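Fibrinogen alpha chain (Gallus gallus, PDB 1M1J) probably yields, after thrombin cleavage and together with the beta and gamma chains, the fibrin monomers that polymerise into the insoluble matrix of blood clots. Local coordinates at residues Q138-Q142 against L186-S190; V145-K149 against Y179-Q183. The contacts are given in a common frame with arbitrary orientation. Numbering follows the deposited sequence.

Contact 1: residues Q138-Q142 against L186-S190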
ATOM      1  N   GLN D 138     104.294 -44.365 -61.747  1.00 47.80           N
ATOM      2  CA  GLN D 138     103.887 -45.351 -62.736  1.00 49.56           C
ATOM      3  C   GLN D 138     104.190 -44.871 -64.144  1.00 54.57           C
ATOM      4  O   GLN D 138     104.408 -45.682 -65.048  1.00 58.22           O
ATOM      5  CB  GLN D 138     102.398 -45.682 -62.649  1.00 41.65           C
ATOM      6  CG  GLN D 138     102.062 -46.839 -63.585  1.00 52.56           C
ATOM      7  CD  GLN D 138     100.609 -47.247 -63.575  1.00 60.29           C
ATOM      8  OE1 GLN D 138     100.026 -47.509 -62.521  1.00 66.73           O
ATOM      9  NE2 GLN D 138     100.015 -47.322 -64.759  1.00 66.06           N
ATOM     10  N   ASN D 139     104.199 -43.557 -64.338  1.00 55.49           N
ATOM     11  CA  ASN D 139     104.477 -43.013 -65.660  1.00 56.73           C
ATOM     12  C   ASN D 139     105.947 -43.158 -66.007  1.00 54.77           C
ATOM     13  O   ASN D 139     106.287 -43.682 -67.065  1.00 54.56           O
ATOM     14  CB  ASN D 139     104.066 -41.538 -65.750  1.00 60.01           C
ATOM     15  CG  ASN D 139     102.557 -41.347 -65.698  1.00 68.00           C
ATOM     16  OD1 ASN D 139     101.791 -42.167 -66.220  1.00 65.72           O
ATOM     17  ND2 ASN D 139     102.121 -40.255 -65.077  1.00 66.73           N
ATOM     18  N   SER D 140     106.811 -42.694 -65.110  1.00 51.26           N
ATOM     19  CA  SER D 140     108.252 -42.767 -65.315  1.00 47.89           C
ATOM     20  C   SER D 140     108.650 -44.226 -65.587  1.00 50.26           C
ATOM     21  O   SER D 140     109.460 -44.509 -66.470  1.00 48.60           O
ATOM     22  CB  SER D 140     108.977 -42.232 -64.079  1.00 43.50           C
ATOM     23  OG  SER D 140     110.298 -41.818 -64.394  1.00 52.62           O
ATOM     24  N   ILE D 141     108.066 -45.145 -64.827  1.00 45.13           N
ATOM     25  CA  ILE D 141     108.335 -46.567 -64.992  1.00 45.54           C
ATOM     26  C   ILE D 141     107.851 -47.033 -66.364  1.00 48.16           C
ATOM     27  O   ILE D 141     108.454 -47.908 -66.993  1.00 42.68           O
ATOM     28  CB  ILE D 141     107.607 -47.392 -63.908  1.00 43.15           C
ATOM     29  CG1 ILE D 141     108.300 -47.205 -62.558  1.00 30.82           C
ATOM     30  CG2 ILE D 141     107.554 -48.849 -64.303  1.00 32.75           C
ATOM     31  CD1 ILE D 141     107.587 -47.889 -61.415  1.00 45.31           C
ATOM     32  N   GLN D 142     106.754 -46.447 -66.825  1.00 53.46           N
ATOM     33  CA  GLN D 142     106.196 -46.809 -68.118  1.00 53.63           C
ATOM     34  C   GLN D 142     107.089 -46.338 -69.261  1.00 55.52           C
ATOM     35  O   GLN D 142     107.276 -47.058 -70.241  1.00 55.03           O
ATOM     36  CB  GLN D 142     104.792 -46.223 -68.271  1.00 51.18           C
ATOM     37  CG  GLN D 142     104.149 -46.491 -69.624  1.00 55.59           C
ATOM     38  CD  GLN D 142     104.164 -47.963 -70.010  1.00 66.03           C
ATOM     39  OE1 GLN D 142     105.182 -48.487 -70.463  1.00 66.04           O
ATOM     40  NE2 GLN D 142     103.031 -48.637 -69.825  1.00 46.58           N
ATOM     41  N   LEU D 186     101.798 -53.059 -65.335  1.00 71.18           N
ATOM     42  CA  LEU D 186     101.600 -51.617 -65.461  1.00 70.55           C
ATOM     43  C   LEU D 186     100.134 -51.263 -65.696  1.00 74.18           C
ATOM     44  O   LEU D 186      99.619 -50.306 -65.114  1.00 75.81           O
ATOM     45  CB  LEU D 186     102.443 -51.047 -66.605  1.00 66.03           C
ATOM     46  CG  LEU D 186     103.926 -50.777 -66.360  1.00 57.56           C
ATOM     47  CD1 LEU D 186     104.105 -49.671 -65.334  1.00 53.09           C
ATOM     48  CD2 LEU D 186     104.583 -52.050 -65.893  1.00 74.74           C
ATOM     49  N   THR D 187      99.465 -52.031 -66.549  1.00 72.60           N
ATOM     50  CA  THR D 187      98.059 -51.773 -66.838  1.00 79.62           C
ATOM     51  C   THR D 187      97.210 -52.172 -65.635  1.00 79.04           C
ATOM     52  O   THR D 187      96.270 -51.469 -65.257  1.00 78.27           O
ATOM     53  CB  THR D 187      97.584 -52.562 -68.082  1.00 84.02           C
ATOM     54  OG1 THR D 187      97.785 -53.966 -67.870  1.00 78.24           O
ATOM     55  CG2 THR D 187      98.352 -52.116 -69.323  1.00 78.89           C
ATOM     56  N   GLN D 188      97.560 -53.305 -65.038  1.00 80.46           N
ATOM     57  CA  GLN D 188      96.864 -53.828 -63.868  1.00 78.47           C
ATOM     58  C   GLN D 188      96.921 -52.836 -62.703  1.00 76.77           C
ATOM     59  O   GLN D 188      96.017 -52.790 -61.874  1.00 81.57           O
ATOM     60  CB  GLN D 188      97.507 -55.154 -63.464  1.00 80.92           C
ATOM     61  CG  GLN D 188      96.987 -55.778 -62.191  1.00 83.15           C
ATOM     62  CD  GLN D 188      97.790 -57.012 -61.804  1.00 90.85           C
ATOM     63  OE1 GLN D 188      97.856 -57.987 -62.556  1.00 90.13           O
ATOM     64  NE2 GLN D 188      98.410 -56.971 -60.629  1.00 82.64           N
ATOM     65  N   ALA D 189      97.987 -52.042 -62.646  1.00 72.64           N
ATOM     66  CA  ALA D 189      98.149 -51.051 -61.587  1.00 70.54           C
ATOM     67  C   ALA D 189      97.460 -49.753 -61.973  1.00 75.16           C
ATOM     68  O   ALA D 189      97.166 -48.913 -61.122  1.00 77.72           O
ATOM     69  CB  ALA D 189      99.618 -50.792 -61.335  1.00 64.27           C
ATOM     70  N   SER D 190      97.213 -49.584 -63.266  1.00 78.17           N
ATOM     71  CA  SER D 190      96.563 -48.381 -63.757  1.00 79.58           C
ATOM     72  C   SER D 190      95.051 -48.523 -63.626  1.00 82.44           C
ATOM     73  O   SER D 190      94.332 -47.529 -63.510  1.00 88.68           O
ATOM     74  CB  SER D 190      96.939 -48.140 -65.220  1.00 72.38           C
ATOM     75  OG  SER D 190      96.496 -46.867 -65.653  1.00 76.88           O
TER
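Gln138 and Leu186 carry most of this contact: the opposite segment covers 85 Å² of Gln138 and 88 Å² of Leu186, of 254 Å² buried in all (both sides summed). Gln138 leaves its helix with chi1 and chi2 both near 180° (t, t), so its aliphatic part runs straight across the gap between helix axes that come no closer than 11.1 Å and cross at -162°. Its CG lies 3.9 Å from CD1 of Leu186, and the amide ends against the partner helix: Gln138 NE2 is 3.0 Å from Leu186 O, at too poor an angle for a hydrogen bond, and 3.2 Å from Ser190 CB; Gln138 OE1 is 3.5 Å from Ala189 C. Leu186 answers with chi1 at -80° and chi2 at -66° (m, m), which brings its CD1 to 3.7 Å from Ile141 CG2. Beyond this pair, Ile141 packs on Ile177 and Leu186 on Val176 of the beta chain. The end of the Gln142 side chain bends toward Leu186 (chi2 p). Here the folded-back alpha-chain helix pairs antiparallel with the alpha-chain helix of the coiled coil. A small apolar centre bordered by glutamine and serine, without hydrogen bonds between the segments, implies cohesion through van der Waals fit.

Contact 2: residues V145-K149 against Y179-Q183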
ATOM      1  N   VAL D 145     110.066 -48.557 -69.332  1.00 43.61           N
ATOM      2  CA  VAL D 145     109.777 -49.842 -69.956  1.00 45.30           C
ATOM      3  C   VAL D 145     109.815 -49.694 -71.476  1.00 54.91           C
ATOM      4  O   VAL D 145     109.983 -50.674 -72.197  1.00 63.85           O
ATOM      5  CB  VAL D 145     108.395 -50.385 -69.535  1.00 33.94           C
ATOM      6  CG1 VAL D 145     108.031 -51.597 -70.370  1.00 33.63           C
ATOM      7  CG2 VAL D 145     108.414 -50.779 -68.068  1.00 33.08           C
ATOM      8  N   VAL D 146     109.658 -48.469 -71.966  1.00 57.99           N
ATOM      9  CA  VAL D 146     109.697 -48.225 -73.407  1.00 61.62           C
ATOM     10  C   VAL D 146     111.143 -48.152 -73.888  1.00 57.18           C
ATOM     11  O   VAL D 146     111.521 -48.819 -74.850  1.00 55.30           O
ATOM     12  CB  VAL D 146     108.959 -46.900 -73.782  1.00 65.81           C
ATOM     13  CG1 VAL D 146     109.398 -46.404 -75.167  1.00 53.01           C
ATOM     14  CG2 VAL D 146     107.460 -47.139 -73.789  1.00 59.63           C
ATOM     15  N   GLU D 147     111.941 -47.334 -73.210  1.00 51.52           N
ATOM     16  CA  GLU D 147     113.343 -47.162 -73.552  1.00 54.75           C
ATOM     17  C   GLU D 147     114.095 -48.476 -73.406  1.00 56.88           C
ATOM     18  O   GLU D 147     114.990 -48.777 -74.192  1.00 64.95           O
ATOM     19  CB  GLU D 147     113.975 -46.117 -72.637  1.00 47.37           C
ATOM     20  CG  GLU D 147     115.428 -45.804 -72.942  1.00 63.88           C
ATOM     21  CD  GLU D 147     115.978 -44.729 -72.023  1.00 75.10           C
ATOM     22  OE1 GLU D 147     117.122 -44.271 -72.237  1.00 76.19           O
ATOM     23  OE2 GLU D 147     115.258 -44.340 -71.080  1.00 84.08           O
ATOM     24  N   MET D 148     113.713 -49.253 -72.397  1.00 49.98           N
ATOM     25  CA  MET D 148     114.347 -50.530 -72.111  1.00 46.66           C
ATOM     26  C   MET D 148     114.083 -51.558 -73.205  1.00 52.59           C
ATOM     27  O   MET D 148     115.015 -52.176 -73.710  1.00 64.25           O
ATOM     28  CB  MET D 148     113.853 -51.065 -70.765  1.00 43.45           C
ATOM     29  CG  MET D 148     114.755 -52.106 -70.125  1.00 58.53           C
ATOM     30  SD  MET D 148     116.309 -51.434 -69.497  1.00 55.71           S
ATOM     31  CE  MET D 148     117.312 -51.559 -70.923  1.00 64.24           C
ATOM     32  N   LYS D 149     112.818 -51.742 -73.578  1.00 58.58           N
ATOM     33  CA  LYS D 149     112.470 -52.708 -74.619  1.00 56.11           C
ATOM     34  C   LYS D 149     113.262 -52.417 -75.888  1.00 60.10           C
ATOM     35  O   LYS D 149     113.508 -53.309 -76.697  1.00 65.46           O
ATOM     36  CB  LYS D 149     110.971 -52.665 -74.919  1.00 52.12           C
ATOM     37  CG  LYS D 149     110.511 -53.749 -75.883  1.00 63.74           C
ATOM     38  CD  LYS D 149     108.992 -53.871 -75.923  1.00 67.21           C
ATOM     39  CE  LYS D 149     108.543 -54.999 -76.855  1.00 69.18           C
ATOM     40  NZ  LYS D 149     109.040 -56.344 -76.439  1.00 72.59           N
ATOM     41  N   TYR D 179     108.748 -58.466 -71.371  1.00 70.08           N
ATOM     42  CA  TYR D 179     108.127 -57.155 -71.396  1.00 69.70           C
ATOM     43  C   TYR D 179     106.613 -57.134 -71.419  1.00 74.32           C
ATOM     44  O   TYR D 179     106.003 -56.293 -70.760  1.00 74.84           O
ATOM     45  CB  TYR D 179     108.677 -56.355 -72.564  1.00 65.81           C
ATOM     46  CG  TYR D 179     110.063 -55.858 -72.278  1.00 69.75           C
ATOM     47  CD1 TYR D 179     110.267 -54.798 -71.399  1.00 73.37           C
ATOM     48  CD2 TYR D 179     111.176 -56.476 -72.842  1.00 63.92           C
ATOM     49  CE1 TYR D 179     111.548 -54.362 -71.085  1.00 84.08           C
ATOM     50  CE2 TYR D 179     112.461 -56.051 -72.537  1.00 75.67           C
ATOM     51  CZ  TYR D 179     112.643 -54.993 -71.658  1.00 85.19           C
ATOM     52  OH  TYR D 179     113.915 -54.566 -71.348  1.00 82.45           O
ATOM     53  N   ASP D 180     105.989 -58.042 -72.162  1.00 82.61           N
ATOM     54  CA  ASP D 180     104.531 -58.042 -72.207  1.00 89.47           C
ATOM     55  C   ASP D 180     103.951 -58.454 -70.854  1.00 89.75           C
ATOM     56  O   ASP D 180     102.800 -58.144 -70.535  1.00 90.14           O
ATOM     57  CB  ASP D 180     104.008 -58.955 -73.327  1.00 91.54           C
ATOM     58  CG  ASP D 180     104.418 -60.399 -73.153  1.00 96.31           C
ATOM     59  OD1 ASP D 180     104.148 -60.977 -72.076  1.00 98.21           O
ATOM     60  OD2 ASP D 180     105.002 -60.957 -74.106  1.00100.05           O
ATOM     61  N   ASN D 181     104.761 -59.143 -70.058  1.00 86.54           N
ATOM     62  CA  ASN D 181     104.331 -59.571 -68.738  1.00 84.25           C
ATOM     63  C   ASN D 181     104.461 -58.373 -67.795  1.00 82.58           C
ATOM     64  O   ASN D 181     103.666 -58.195 -66.869  1.00 79.30           O
ATOM     65  CB  ASN D 181     105.197 -60.733 -68.258  1.00 89.64           C
ATOM     66  CG  ASN D 181     104.618 -61.428 -67.044  1.00 98.60           C
ATOM     67  OD1 ASN D 181     105.099 -62.481 -66.632  1.00108.04           O
ATOM     68  ND2 ASN D 181     103.577 -60.840 -66.463  1.00103.87           N
ATOM     69  N   ILE D 182     105.474 -57.549 -68.039  1.00 79.68           N
ATOM     70  CA  ILE D 182     105.685 -56.356 -67.236  1.00 71.28           C
ATOM     71  C   ILE D 182     104.559 -55.398 -67.565  1.00 75.58           C
ATOM     72  O   ILE D 182     103.918 -54.847 -66.674  1.00 78.19           O
ATOM     73  CB  ILE D 182     107.005 -55.652 -67.587  1.00 67.08           C
ATOM     74  CG1 ILE D 182     108.185 -56.550 -67.233  1.00 59.31           C
ATOM     75  CG2 ILE D 182     107.088 -54.321 -66.869  1.00 60.49           C
ATOM     76  CD1 ILE D 182     108.139 -57.070 -65.822  1.00 73.82           C
ATOM     77  N   GLN D 183     104.327 -55.204 -68.861  1.00 76.16           N
ATOM     78  CA  GLN D 183     103.280 -54.305 -69.321  1.00 72.59           C
ATOM     79  C   GLN D 183     101.924 -54.780 -68.818  1.00 72.89           C
ATOM     80  O   GLN D 183     100.972 -54.004 -68.733  1.00 78.26           O
ATOM     81  CB  GLN D 183     103.276 -54.229 -70.847  1.00 67.91           C
ATOM     82  CG  GLN D 183     102.438 -53.085 -71.390  1.00 66.34           C
ATOM     83  CD  GLN D 183     102.921 -51.719 -70.912  1.00 74.90           C
ATOM     84  OE1 GLN D 183     103.947 -51.201 -71.375  1.00 63.66           O
ATOM     85  NE2 GLN D 183     102.182 -51.131 -69.973  1.00 66.95           N
TER
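The helical segments 145-149 and 179-183 run antiparallel almost exactly, their N-to-C directions 177° apart and their axes 11.4 Å apart at closest approach; the nearest CA atoms, those of Lys149 and Tyr179, are 7.0 Å apart. Tyr179 spans this gap and has 113 Å² covered, the largest share of any residue here. Lys149 CA sits over one ring face, 4.0 Å from the ring centroid of Tyr179 and 19° off its normal, a CH-pi contact. At the ring edge, Val145 CG1 is 4.0 Å from Tyr179 CD1 and Met148 CG is 3.9 Å from Tyr179 CZ. Val145 CG2 also meets Ile182 CG2 at 4.0 Å, extending the apolar core. The beta chain covers Val145 with its Leu180, and Glu147 makes a salt bridge to a basic side chain of the gamma chain. An antiparallel alpha-chain helix laid against the three-chain bundle is characteristic of the fibrinogen coiled coil, where the alpha chain folds back as a fourth strand.

In the fold
Contacts 1 and 2 are successive levels of one antiparallel helix pair, helix 82-160 with helix 178-191, their centres about 10 Å apart. Because the partners run in opposite directions, moving from 138-142 to 145-149 on the long helix means moving back from 186-190 to 179-183 on the short one, so contact 2 lies closer to the turn of the chain. The levels touch where the side-chain ends of Gln142 and Gln183 meet. Beta-chain residues pack on both, from Val172 and Val176 at contact 1 to Leu180 and Lys183 at contact 2. The centres lie about 46 and 56 Å from the chain centre, within the coiled coil that connects the central nodule to the distal nodules.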